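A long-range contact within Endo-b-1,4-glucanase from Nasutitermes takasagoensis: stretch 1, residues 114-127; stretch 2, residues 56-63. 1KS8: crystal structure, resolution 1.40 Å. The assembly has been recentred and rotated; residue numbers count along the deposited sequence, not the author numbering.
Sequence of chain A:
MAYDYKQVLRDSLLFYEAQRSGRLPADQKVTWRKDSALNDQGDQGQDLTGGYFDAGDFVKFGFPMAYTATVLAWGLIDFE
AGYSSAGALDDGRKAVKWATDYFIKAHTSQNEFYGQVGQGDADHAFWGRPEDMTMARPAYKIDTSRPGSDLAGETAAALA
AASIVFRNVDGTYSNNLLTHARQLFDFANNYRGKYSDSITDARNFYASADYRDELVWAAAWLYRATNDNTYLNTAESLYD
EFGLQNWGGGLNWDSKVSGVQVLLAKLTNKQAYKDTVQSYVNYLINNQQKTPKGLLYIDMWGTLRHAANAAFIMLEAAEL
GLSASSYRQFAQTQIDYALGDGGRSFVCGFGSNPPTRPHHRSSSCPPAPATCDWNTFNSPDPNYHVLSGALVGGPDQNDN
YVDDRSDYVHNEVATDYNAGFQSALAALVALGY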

ATOM      1  N   TYR A 114      18.036  -1.760  -2.921  1.00  7.27           N
ATOM      2  CA  TYR A 114      17.441  -2.027  -4.220  1.00  7.66           C
ATOM      3  C   TYR A 114      15.981  -1.603  -4.199  1.00  7.86           C
ATOM      4  O   TYR A 114      15.195  -2.066  -3.370  1.00  8.56           O
ATOM      5  CB  TYR A 114      17.586  -3.503  -4.598  1.00  8.37           C
ATOM      6  CG  TYR A 114      18.955  -3.803  -5.155  1.00  7.77           C
ATOM      7  CD1 TYR A 114      20.050  -4.002  -4.309  1.00  8.62           C
ATOM      8  CD2 TYR A 114      19.175  -3.809  -6.532  1.00  7.91           C
ATOM      9  CE1 TYR A 114      21.334  -4.194  -4.830  1.00  8.71           C
ATOM     10  CE2 TYR A 114      20.448  -3.998  -7.058  1.00  8.26           C
ATOM     11  CZ  TYR A 114      21.520  -4.188  -6.204  1.00  8.27           C
ATOM     12  OH  TYR A 114      22.779  -4.356  -6.732  1.00  9.89           O
ATOM     13  N   GLY A 115      15.637  -0.701  -5.113  1.00  7.36           N
ATOM     14  CA  GLY A 115      14.282  -0.184  -5.173  1.00  8.04           C
ATOM     15  C   GLY A 115      13.419  -0.705  -6.300  1.00  6.60           C
ATOM     16  O   GLY A 115      12.260  -0.303  -6.427  1.00  6.70           O
ATOM     17  N   GLN A 116      13.957  -1.592  -7.127  1.00  7.74           N
ATOM     18  CA  GLN A 116      13.166  -2.124  -8.222  1.00  7.19           C
ATOM     19  C   GLN A 116      13.755  -3.384  -8.823  1.00  6.94           C
ATOM     20  O   GLN A 116      14.972  -3.524  -8.919  1.00  7.54           O
ATOM     21  CB  GLN A 116      13.030  -1.072  -9.330  1.00  7.75           C
ATOM     22  CG  GLN A 116      11.903  -1.339 -10.327  1.00  8.07           C
ATOM     23  CD  GLN A 116      11.735  -0.204 -11.326  1.00  6.95           C
ATOM     24  OE1 GLN A 116      11.669   0.966 -10.945  1.00  7.57           O
ATOM     25  NE2 GLN A 116      11.655  -0.544 -12.610  1.00  7.03           N
ATOM     26  N   VAL A 117      12.881  -4.312  -9.195  1.00  7.21           N
ATOM     27  CA  VAL A 117      13.289  -5.527  -9.893  1.00  7.59           C
ATOM     28  C   VAL A 117      12.295  -5.625 -11.041  1.00  7.47           C
ATOM     29  O   VAL A 117      11.074  -5.655 -10.825  1.00  7.61           O
ATOM     30  CB  VAL A 117      13.207  -6.800  -9.035  1.00  7.57           C
ATOM     31  CG1 VAL A 117      13.627  -8.003  -9.882  1.00 11.39           C
ATOM     32  CG2 VAL A 117      14.125  -6.675  -7.828  1.00 10.00           C
ATOM     33  N   GLY A 118      12.830  -5.649 -12.257  1.00  7.53           N
ATOM     34  CA  GLY A 118      12.010  -5.692 -13.450  1.00  7.37           C
ATOM     35  C   GLY A 118      12.008  -4.300 -14.056  1.00  7.48           C
ATOM     36  O   GLY A 118      11.991  -3.305 -13.327  1.00  8.92           O
ATOM     37  N   GLN A 119      12.060  -4.219 -15.382  1.00  7.76           N
ATOM     38  CA  GLN A 119      12.033  -2.928 -16.058  1.00  8.72           C
ATOM     39  C   GLN A 119      10.607  -2.704 -16.534  1.00  7.62           C
ATOM     40  O   GLN A 119       9.963  -3.633 -17.015  1.00  9.28           O
ATOM     41  CB  GLN A 119      12.968  -2.912 -17.268  1.00  9.42           C
ATOM     42  CG  GLN A 119      12.977  -1.552 -17.956  1.00 10.52           C
ATOM     43  CD  GLN A 119      13.290  -1.626 -19.435  1.00 10.84           C
ATOM     44  OE1 GLN A 119      12.698  -2.419 -20.170  1.00 11.68           O
ATOM     45  NE2 GLN A 119      14.209  -0.779 -19.889  1.00 12.39           N
ATOM     46  N   GLY A 120      10.117  -1.476 -16.409  1.00  6.46           N
ATOM     47  CA  GLY A 120       8.758  -1.192 -16.834  1.00  7.73           C
ATOM     48  C   GLY A 120       8.400  -1.666 -18.231  1.00  6.83           C
ATOM     49  O   GLY A 120       7.411  -2.376 -18.417  1.00  8.19           O
ATOM     50  N   ASP A 121       9.200  -1.298 -19.226  1.00  7.79           N
ATOM     51  CA  ASP A 121       8.882  -1.694 -20.592  1.00  7.22           C
ATOM     52  C   ASP A 121       8.957  -3.184 -20.880  1.00  7.30           C
ATOM     53  O   ASP A 121       8.033  -3.747 -21.465  1.00  8.67           O
ATOM     54  CB  ASP A 121       9.763  -0.936 -21.584  1.00  8.15           C
ATOM     55  CG  ASP A 121       9.435   0.543 -21.638  1.00  9.45           C
ATOM     56  OD1 ASP A 121       8.417   0.949 -21.032  1.00  8.49           O
ATOM     57  OD2 ASP A 121      10.190   1.300 -22.289  1.00  8.72           O
ATOM     58  N   ALA A 122      10.047  -3.828 -20.478  1.00  8.13           N
ATOM     59  CA  ALA A 122      10.203  -5.255 -20.730  1.00  8.51           C
ATOM     60  C   ALA A 122       9.109  -6.048 -20.029  1.00  8.44           C
ATOM     61  O   ALA A 122       8.575  -7.012 -20.578  1.00  9.48           O
ATOM     62  CB  ALA A 122      11.571  -5.725 -20.260  1.00  9.01           C
ATOM     63  N   ASP A 123       8.776  -5.636 -18.812  1.00  7.76           N
ATOM     64  CA  ASP A 123       7.744  -6.322 -18.049  1.00  7.84           C
ATOM     65  C   ASP A 123       6.360  -6.129 -18.665  1.00  7.41           C
ATOM     66  O   ASP A 123       5.631  -7.092 -18.905  1.00  8.55           O
ATOM     67  CB  ASP A 123       7.721  -5.808 -16.609  1.00  8.09           C
ATOM     68  CG  ASP A 123       6.820  -6.631 -15.716  1.00  7.23           C
ATOM     69  OD1 ASP A 123       7.280  -7.674 -15.219  1.00  8.54           O
ATOM     70  OD2 ASP A 123       5.652  -6.243 -15.524  1.00  7.45           O
ATOM     71  N   HIS A 124       6.003  -4.879 -18.936  1.00  8.12           N
ATOM     72  CA  HIS A 124       4.688  -4.573 -19.479  1.00  8.01           C
ATOM     73  C   HIS A 124       4.428  -5.045 -20.906  1.00  8.57           C
ATOM     74  O   HIS A 124       3.275  -5.145 -21.326  1.00 10.05           O
ATOM     75  CB  HIS A 124       4.428  -3.073 -19.337  1.00  8.27           C
ATOM     76  CG  HIS A 124       4.424  -2.608 -17.913  1.00  7.93           C
ATOM     77  ND1 HIS A 124       4.327  -1.279 -17.559  1.00  8.85           N
ATOM     78  CD2 HIS A 124       4.505  -3.302 -16.752  1.00  7.42           C
ATOM     79  CE1 HIS A 124       4.348  -1.174 -16.240  1.00  8.92           C
ATOM     80  NE2 HIS A 124       4.456  -2.387 -15.728  1.00  8.11           N
ATOM     81  N   ALA A 125       5.490  -5.351 -21.644  1.00  9.53           N
ATOM     82  CA  ALA A 125       5.348  -5.828 -23.017  1.00  9.41           C
ATOM     83  C   ALA A 125       4.880  -7.282 -23.034  1.00  9.41           C
ATOM     84  O   ALA A 125       4.504  -7.816 -24.077  1.00 11.37           O
ATOM     85  CB  ALA A 125       6.676  -5.702 -23.751  1.00 10.36           C
ATOM     86  N   PHE A 126       4.909  -7.910 -21.864  1.00  7.43           N
ATOM     87  CA  PHE A 126       4.505  -9.299 -21.695  1.00  8.30           C
ATOM     88  C   PHE A 126       3.149  -9.389 -21.009  1.00  8.35           C
ATOM     89  O   PHE A 126       2.875  -8.637 -20.076  1.00 10.09           O
ATOM     90  CB  PHE A 126       5.550 -10.018 -20.832  1.00  9.76           C
ATOM     91  CG  PHE A 126       5.128 -11.383 -20.346  1.00 11.26           C
ATOM     92  CD1 PHE A 126       5.173 -12.484 -21.193  1.00 13.53           C
ATOM     93  CD2 PHE A 126       4.711 -11.568 -19.031  1.00 12.24           C
ATOM     94  CE1 PHE A 126       4.814 -13.752 -20.736  1.00 15.14           C
ATOM     95  CE2 PHE A 126       4.349 -12.831 -18.564  1.00 12.71           C
ATOM     96  CZ  PHE A 126       4.402 -13.923 -19.417  1.00 13.80           C
ATOM     97  N   TRP A 127       2.295 -10.287 -21.493  1.00  8.01           N
ATOM     98  CA  TRP A 127       1.003 -10.531 -20.858  1.00  7.63           C
ATOM     99  C   TRP A 127       0.893 -12.042 -20.715  1.00  8.33           C
ATOM    100  O   TRP A 127       0.832 -12.766 -21.707  1.00  9.34           O
ATOM    101  CB  TRP A 127      -0.181 -10.004 -21.680  1.00  7.71           C
ATOM    102  CG  TRP A 127      -1.465 -10.077 -20.892  1.00  7.26           C
ATOM    103  CD1 TRP A 127      -2.225 -11.189 -20.657  1.00  7.34           C
ATOM    104  CD2 TRP A 127      -2.056  -9.022 -20.123  1.00  7.81           C
ATOM    105  NE1 TRP A 127      -3.247 -10.894 -19.783  1.00  7.82           N
ATOM    106  CE2 TRP A 127      -3.165  -9.571 -19.437  1.00  8.00           C
ATOM    107  CE3 TRP A 127      -1.750  -7.666 -19.940  1.00  7.30           C
ATOM    108  CZ2 TRP A 127      -3.969  -8.809 -18.580  1.00  8.62           C
ATOM    109  CZ3 TRP A 127      -2.547  -6.908 -19.088  1.00  9.05           C
ATOM    110  CH2 TRP A 127      -3.645  -7.485 -18.417  1.00  8.36           C
TER
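Stretch 2 56-63: GDFVKFGF

Stretch 2 lies on stretch 1 as a short antiparallel strand pairing that, past the strand of stretch 1, gives way to side-chain hydrogen bonds with a helical turn, a common way for distant segments to be fastened at two points. Running opposite to residues 114-117, the chain pairs Lys60 with Val117 and Phe61 with Gln116, their CA atoms 5.2 and 5.0 Å apart. Lys60 N donates to Val117 O at 3.0 Å, nearly straight, and Val117 N returns a bond to Lys60 O at 3.2 Å. Gly62 N, where stretch 2 turns into a helix, adds a third to Gly115 O at 2.8 Å. Closeness here depends on glycine: a CB on Gly62 would fall 2.7 Å from Gly115 O, a clash. Side chains alternate, Val117 and Lys60 on one face of the sheet, Gln116 and Phe61 on the other, where Gln116 OE1 lies 3.4 Å from Phe61 CE1. Just before the strand of stretch 2, Val59 fits against the helical turn, its CG2 3.5 Å from Asp123 CB. That turn supplies the second fastening: Asp123 OD2 accepts from Phe58 N at 2.8 Å, and His124 NE2 donates to Asp57 OD2 at 2.7 Å. Farther along, Phe126 CE2 approaches Phe58 CE1 at 4.1 Å, an apolar contact.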

ATOM      1  N   GLY A  56      -1.068  -5.044 -11.868  1.00  6.46           N
ATOM      2  CA  GLY A  56      -1.459  -6.101 -12.787  1.00  6.26           C
ATOM      3  C   GLY A  56      -0.250  -6.596 -13.561  1.00  7.11           C
ATOM      4  O   GLY A  56      -0.363  -7.490 -14.409  1.00  7.31           O
ATOM      5  N   ASP A  57       0.902  -6.003 -13.253  1.00  7.59           N
ATOM      6  CA  ASP A  57       2.186  -6.317 -13.873  1.00  7.31           C
ATOM      7  C   ASP A  57       3.050  -7.140 -12.923  1.00  6.47           C
ATOM      8  O   ASP A  57       2.582  -7.585 -11.875  1.00  7.02           O
ATOM      9  CB  ASP A  57       2.908  -5.016 -14.246  1.00  7.55           C
ATOM     10  CG  ASP A  57       3.127  -4.096 -13.049  1.00  7.57           C
ATOM     11  OD1 ASP A  57       2.522  -4.329 -11.977  1.00  7.65           O
ATOM     12  OD2 ASP A  57       3.900  -3.120 -13.182  1.00  7.89           O
ATOM     13  N   PHE A  58       4.318  -7.329 -13.275  1.00  6.74           N
ATOM     14  CA  PHE A  58       5.208  -8.120 -12.434  1.00  6.38           C
ATOM     15  C   PHE A  58       6.464  -7.387 -11.996  1.00  6.93           C
ATOM     16  O   PHE A  58       7.451  -8.002 -11.586  1.00  7.20           O
ATOM     17  CB  PHE A  58       5.537  -9.445 -13.137  1.00  7.17           C
ATOM     18  CG  PHE A  58       4.315 -10.264 -13.453  1.00  7.29           C
ATOM     19  CD1 PHE A  58       4.039 -10.657 -14.758  1.00  8.68           C
ATOM     20  CD2 PHE A  58       3.405 -10.588 -12.446  1.00  7.29           C
ATOM     21  CE1 PHE A  58       2.868 -11.358 -15.060  1.00  8.68           C
ATOM     22  CE2 PHE A  58       2.233 -11.288 -12.735  1.00  6.61           C
ATOM     23  CZ  PHE A  58       1.965 -11.672 -14.045  1.00  6.92           C
ATOM     24  N   VAL A  59       6.423  -6.062 -12.072  1.00  6.68           N
ATOM     25  CA  VAL A  59       7.548  -5.265 -11.616  1.00  6.47           C
ATOM     26  C   VAL A  59       7.399  -5.116 -10.107  1.00  6.43           C
ATOM     27  O   VAL A  59       6.284  -5.039  -9.582  1.00  7.09           O
ATOM     28  CB  VAL A  59       7.542  -3.839 -12.220  1.00  6.45           C
ATOM     29  CG1 VAL A  59       8.691  -3.024 -11.644  1.00  7.21           C
ATOM     30  CG2 VAL A  59       7.655  -3.902 -13.727  1.00  7.72           C
ATOM     31  N   LYS A  60       8.527  -5.100  -9.411  1.00  6.38           N
ATOM     32  CA  LYS A  60       8.525  -4.894  -7.976  1.00  6.21           C
ATOM     33  C   LYS A  60       9.000  -3.447  -7.788  1.00  6.61           C
ATOM     34  O   LYS A  60      10.195  -3.150  -7.852  1.00  6.50           O
ATOM     35  CB  LYS A  60       9.444  -5.922  -7.298  1.00  5.54           C
ATOM     36  CG  LYS A  60       8.762  -7.290  -7.201  1.00  7.66           C
ATOM     37  CD  LYS A  60       9.701  -8.483  -7.342  1.00  8.79           C
ATOM     38  CE  LYS A  60      10.718  -8.579  -6.224  1.00  8.33           C
ATOM     39  NZ  LYS A  60      11.357  -9.935  -6.220  1.00  8.49           N
ATOM     40  N   PHE A  61       8.034  -2.541  -7.626  1.00  6.62           N
ATOM     41  CA  PHE A  61       8.302  -1.111  -7.436  1.00  5.54           C
ATOM     42  C   PHE A  61       8.403  -0.858  -5.935  1.00  7.04           C
ATOM     43  O   PHE A  61       7.397  -0.870  -5.219  1.00  7.46           O
ATOM     44  CB  PHE A  61       7.166  -0.272  -8.043  1.00  6.48           C
ATOM     45  CG  PHE A  61       7.241  -0.126  -9.546  1.00  6.99           C
ATOM     46  CD1 PHE A  61       8.286   0.580 -10.137  1.00  6.04           C
ATOM     47  CD2 PHE A  61       6.243  -0.657 -10.370  1.00  6.32           C
ATOM     48  CE1 PHE A  61       8.341   0.760 -11.519  1.00  7.46           C
ATOM     49  CE2 PHE A  61       6.291  -0.479 -11.762  1.00  7.65           C
ATOM     50  CZ  PHE A  61       7.345   0.232 -12.331  1.00  7.59           C
ATOM     51  N   GLY A  62       9.622  -0.610  -5.471  1.00  6.90           N
ATOM     52  CA  GLY A  62       9.861  -0.418  -4.051  1.00  6.47           C
ATOM     53  C   GLY A  62       9.161   0.694  -3.293  1.00  5.42           C
ATOM     54  O   GLY A  62       8.860   0.533  -2.112  1.00  6.98           O
ATOM     55  N   PHE A  63       8.900   1.818  -3.945  1.00  7.12           N
ATOM     56  CA  PHE A  63       8.264   2.931  -3.257  1.00  7.15           C
ATOM     57  C   PHE A  63       6.825   2.568  -2.872  1.00  7.27           C
ATOM     58  O   PHE A  63       6.475   2.580  -1.692  1.00  7.44           O
ATOM     59  CB  PHE A  63       8.334   4.185  -4.140  1.00  8.27           C
ATOM     60  CG  PHE A  63       8.050   5.474  -3.412  1.00 10.09           C
ATOM     61  CD1 PHE A  63       8.299   5.601  -2.047  1.00 10.30           C
ATOM     62  CD2 PHE A  63       7.566   6.577  -4.107  1.00 11.05           C
ATOM     63  CE1 PHE A  63       8.068   6.810  -1.386  1.00 13.04           C
ATOM     64  CE2 PHE A  63       7.335   7.789  -3.456  1.00 10.92           C
ATOM     65  CZ  PHE A  63       7.588   7.904  -2.094  1.00 11.31           C
TER